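Local coordinates for RNA-binding protein (Porphyromonas gingivalis W83, PDB 7JLY) that probably binds RNA through a single RNA recognition motif and can also bind calcium, at residues S2-Y6 with A57-I61; G8-Y12 with S43-G47. One frame throughout, in Å; residues are numbered along the deposited sequence.

Overall arrangement
The chain opens with strand 3-8, a central strand of the antiparallel sheet of an RNA recognition motif (beta-alpha-beta-beta-alpha-beta order). It then runs through the loop of contact 2, helix 16-23 and edge strand 29-36, and returns at residues 43-47 to close contact 2, which ties the loop after strand 3-8 to the start of strand 46-51. Helix 54-64 follows, and its residues 57-61 come back over the first strand to close contact 1, so contact 2 nests inside that larger loop. The centres of the contacts lie about 17 Å apart, on opposite sides of the chain's centre; they meet where Tyr6 CE2 packs 3.6 Å from Phe46 CD2.

Contact 1. Residues S2-Y6 with A57-I61; sequences SMNIY and ARRAI
Strand 3-6, extended in the beta region, packs against one and a half turns of helix 57-61, whose backbone hydrogen bond from Ile61 N to Ala57 O (2.9 Å) spans the segment. Their N-to-C directions are nearly parallel, 18° apart, and the axes approach to 9.7 Å. The nearest CA pair is Met3 and Ala57, 6.3 Å apart. Apolar packing carries the contact. Met3 and Ile5 both send CA-to-CB bonds toward the helix, while Asn4 between them points away. The small Ala57 lets the strand come close: its CB lies 3.6 Å from Met3 CB and 3.9 Å from CD1 of Ile5 (rotamer mt). One turn on, Ile61, also mt, sets CD1 4.1 Å from Met3 SD and CG1 4.2 Å from Ile5 CG2. The polar margin is Arg58. Its CA-to-CB bond points away, but the extended side chain (chi1 m, chi2 and chi3 t) carries NH2 to 3.7 Å from Met3 CE, the methyl lying over one guanidinium face; Met3 is ttm. Arg58 NH2 also makes a salt bridge to Glu54, a residue of a calcium site in crystals of this protein. Met51, Val76 and Leu23 pack around the same side chains. This is the helix-on-sheet core of the RNA recognition motif. With no hydrogen bond between the segments, strand and helix are joined by side-chain packing, bordered by one charged group.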
# COMPACT_ATOMS: atom_id res chain seq x y z
N SER A 2 -14.75 -0.09 -4.54
CA SER A 2 -13.32 0.23 -4.56
C SER A 2 -12.87 0.71 -3.19
O SER A 2 -13.68 1.24 -2.43
CB SER A 2 -13.05 1.32 -5.61
OG SER A 2 -11.91 1.00 -6.38
N MET A 3 -11.60 0.53 -2.87
CA MET A 3 -11.01 1.19 -1.71
C MET A 3 -9.56 1.55 -1.97
O MET A 3 -8.78 0.75 -2.48
CB MET A 3 -11.12 0.33 -0.44
CG MET A 3 -10.44 0.99 0.77
SD MET A 3 -10.87 0.30 2.38
CE MET A 3 -12.63 0.59 2.42
N ASN A 4 -9.22 2.78 -1.60
CA ASN A 4 -7.85 3.29 -1.62
C ASN A 4 -7.20 2.96 -0.29
O ASN A 4 -7.80 3.21 0.77
CB ASN A 4 -7.86 4.80 -1.88
CG ASN A 4 -6.51 5.35 -2.36
OD1 ASN A 4 -5.70 4.63 -2.96
ND2 ASN A 4 -6.29 6.64 -2.12
N ILE A 5 -6.00 2.39 -0.33
CA ILE A 5 -5.30 1.97 0.87
C ILE A 5 -3.98 2.69 0.98
O ILE A 5 -3.18 2.66 0.05
CB ILE A 5 -5.04 0.45 0.89
CG1 ILE A 5 -6.35 -0.32 0.65
CG2 ILE A 5 -4.39 0.03 2.21
CD1 ILE A 5 -6.17 -1.81 0.60
N TYR A 6 -3.78 3.36 2.11
CA TYR A 6 -2.51 3.99 2.44
C TYR A 6 -1.56 2.94 3.00
O TYR A 6 -1.93 2.22 3.92
CB TYR A 6 -2.73 5.10 3.47
CG TYR A 6 -1.51 5.92 3.86
CD1 TYR A 6 -0.60 5.45 4.80
CD2 TYR A 6 -1.28 7.18 3.30
CE1 TYR A 6 0.51 6.21 5.17
CE2 TYR A 6 -0.18 7.94 3.67
CZ TYR A 6 0.71 7.45 4.61
OH TYR A 6 1.82 8.20 4.98
N ALA A 57 -10.44 -5.25 0.72
CA ALA A 57 -9.53 -4.22 1.21
C ALA A 57 -9.58 -4.13 2.74
O ALA A 57 -8.54 -4.09 3.40
CB ALA A 57 -9.88 -2.87 0.59
N ARG A 58 -10.79 -4.10 3.29
CA ARG A 58 -10.95 -4.08 4.75
C ARG A 58 -10.34 -5.32 5.38
O ARG A 58 -9.75 -5.25 6.46
CB ARG A 58 -12.43 -3.96 5.13
CG ARG A 58 -13.03 -2.63 4.68
CD ARG A 58 -14.38 -2.33 5.33
NE ARG A 58 -14.89 -1.02 4.91
CZ ARG A 58 -15.73 -0.84 3.90
NH1 ARG A 58 -16.17 -1.88 3.19
NH2 ARG A 58 -16.15 0.39 3.58
N ARG A 59 -10.48 -6.46 4.70
CA ARG A 59 -9.88 -7.70 5.18
C ARG A 59 -8.35 -7.59 5.18
O ARG A 59 -7.68 -8.01 6.13
CB ARG A 59 -10.32 -8.89 4.32
CG ARG A 59 -9.46 -10.12 4.49
CD ARG A 59 -9.85 -11.18 3.47
NE ARG A 59 -11.19 -11.70 3.73
CZ ARG A 59 -11.43 -12.69 4.59
NH1 ARG A 59 -10.42 -13.25 5.24
NH2 ARG A 59 -12.67 -13.12 4.78
N ALA A 60 -7.80 -7.01 4.12
CA ALA A 60 -6.34 -6.87 4.03
C ALA A 60 -5.83 -5.98 5.15
O ALA A 60 -4.84 -6.29 5.80
CB ALA A 60 -5.92 -6.31 2.67
N ILE A 61 -6.52 -4.87 5.40
CA ILE A 61 -6.11 -3.97 6.46
C ILE A 61 -6.15 -4.67 7.83
O ILE A 61 -5.25 -4.52 8.65
CB ILE A 61 -7.00 -2.70 6.47
CG1 ILE A 61 -6.66 -1.83 5.26
CG2 ILE A 61 -6.84 -1.92 7.79
CD1 ILE A 61 -7.77 -0.88 4.86

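Contact 2. Residues G8-Y12 with S43-G47; sequences GNLNY and SRGFG
Gly45, Tyr12 and Ser43 have the most surface buried where the loop after strand 3-8 meets the corner before its antiparallel neighbour 46-51. Gly45 makes the corner at phi/psi 93/8, where a CB would jam against the preceding carbonyl and crowd the Tyr12 ring. Its O accepts from Leu10 N (2.8 Å, 159°) and receives a CA-H...O contact from Gly8 CA (3.6 Å). The closest CA pairs are Gly8-Phe46 (4.1 Å) and Leu10-Gly45 (4.6 Å). Tyr12 (chi1 m) brings its ring edge to the backbone, CE1 3.8 Å from Gly45 N and Arg44 C. One water joins Tyr12 OH (2.7 Å) to Arg44 O (2.8 Å). Ser43 forms an ST turn, Gly45 N donating to its OG (2.9 Å); OG donates to a second water (2.8 Å), which donates to Asn11 O (2.9 Å). Leu10 CD1 lies 3.9 Å from Phe46 CA. Gly8-Leu10 closes RNP2 and Arg44-Gly47 opens RNP1, probably RNA-facing as in other RNA recognition motifs. One direct hydrogen bond and two water bridges join irregular loop to strand corner.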
# COMPACT_ATOMS: atom_id res chain seq x y z
N GLY A 8 2.36 2.83 4.61
CA GLY A 8 3.43 3.73 5.03
C GLY A 8 4.41 3.11 6.01
O GLY A 8 4.28 1.93 6.33
N ASN A 9 5.37 3.91 6.47
CA ASN A 9 6.52 3.43 7.25
C ASN A 9 7.27 2.31 6.52
O ASN A 9 7.79 1.37 7.14
CB ASN A 9 6.08 2.94 8.63
CG ASN A 9 7.24 2.82 9.57
OD1 ASN A 9 8.17 3.60 9.49
ND2 ASN A 9 7.23 1.80 10.43
N LEU A 10 7.35 2.43 5.20
CA LEU A 10 7.93 1.38 4.37
C LEU A 10 9.45 1.43 4.33
O LEU A 10 10.03 2.50 4.25
CB LEU A 10 7.40 1.48 2.93
CG LEU A 10 5.90 1.25 2.73
CD1 LEU A 10 5.50 1.55 1.29
CD2 LEU A 10 5.55 -0.19 3.09
N ASN A 11 10.08 0.26 4.42
CA ASN A 11 11.46 0.09 4.00
C ASN A 11 11.63 0.80 2.64
O ASN A 11 10.81 0.61 1.74
CB ASN A 11 11.79 -1.41 3.90
CG ASN A 11 13.28 -1.69 3.63
OD1 ASN A 11 13.95 -0.98 2.87
ND2 ASN A 11 13.78 -2.76 4.25
N TYR A 12 12.65 1.63 2.50
CA TYR A 12 12.79 2.42 1.27
C TYR A 12 13.05 1.54 0.05
O TYR A 12 12.95 2.01 -1.09
CB TYR A 12 13.89 3.46 1.42
CG TYR A 12 13.55 4.57 2.39
CD1 TYR A 12 12.43 5.39 2.18
CD2 TYR A 12 14.33 4.81 3.50
CE1 TYR A 12 12.12 6.40 3.05
CE2 TYR A 12 14.02 5.82 4.38
CZ TYR A 12 12.92 6.62 4.16
OH TYR A 12 12.61 7.63 5.04
N SER A 43 11.95 6.64 -3.26
CA SER A 43 10.81 6.40 -2.39
C SER A 43 10.80 7.30 -1.16
O SER A 43 11.85 7.55 -0.56
CB SER A 43 10.80 4.93 -1.96
OG SER A 43 9.98 4.75 -0.82
N ARG A 44 9.62 7.81 -0.81
CA ARG A 44 9.45 8.56 0.43
C ARG A 44 8.89 7.68 1.55
O ARG A 44 8.58 8.17 2.64
CB ARG A 44 8.53 9.76 0.20
CG ARG A 44 9.15 10.86 -0.65
CD ARG A 44 8.16 11.98 -0.87
NE ARG A 44 7.62 12.47 0.39
CZ ARG A 44 6.50 13.17 0.52
NH1 ARG A 44 5.78 13.50 -0.55
NH2 ARG A 44 6.10 13.55 1.72
N GLY A 45 8.77 6.38 1.27
CA GLY A 45 8.44 5.42 2.31
C GLY A 45 6.96 5.13 2.45
O GLY A 45 6.53 4.46 3.38
N PHE A 46 6.16 5.66 1.52
CA PHE A 46 4.73 5.41 1.57
C PHE A 46 4.12 5.40 0.17
O PHE A 46 4.73 5.83 -0.81
CB PHE A 46 4.03 6.43 2.45
CG PHE A 46 3.84 7.79 1.82
CD1 PHE A 46 4.89 8.68 1.71
CD2 PHE A 46 2.59 8.20 1.38
CE1 PHE A 46 4.71 9.95 1.15
CE2 PHE A 46 2.39 9.45 0.81
CZ PHE A 46 3.46 10.33 0.71
N GLY A 47 2.90 4.89 0.09
CA GLY A 47 2.24 4.82 -1.19
C GLY A 47 0.78 4.44 -1.04
O GLY A 47 0.26 4.38 0.08
O HOH W 1 9.39 2.12 -0.27
O HOH W 2 10.08 8.52 4.99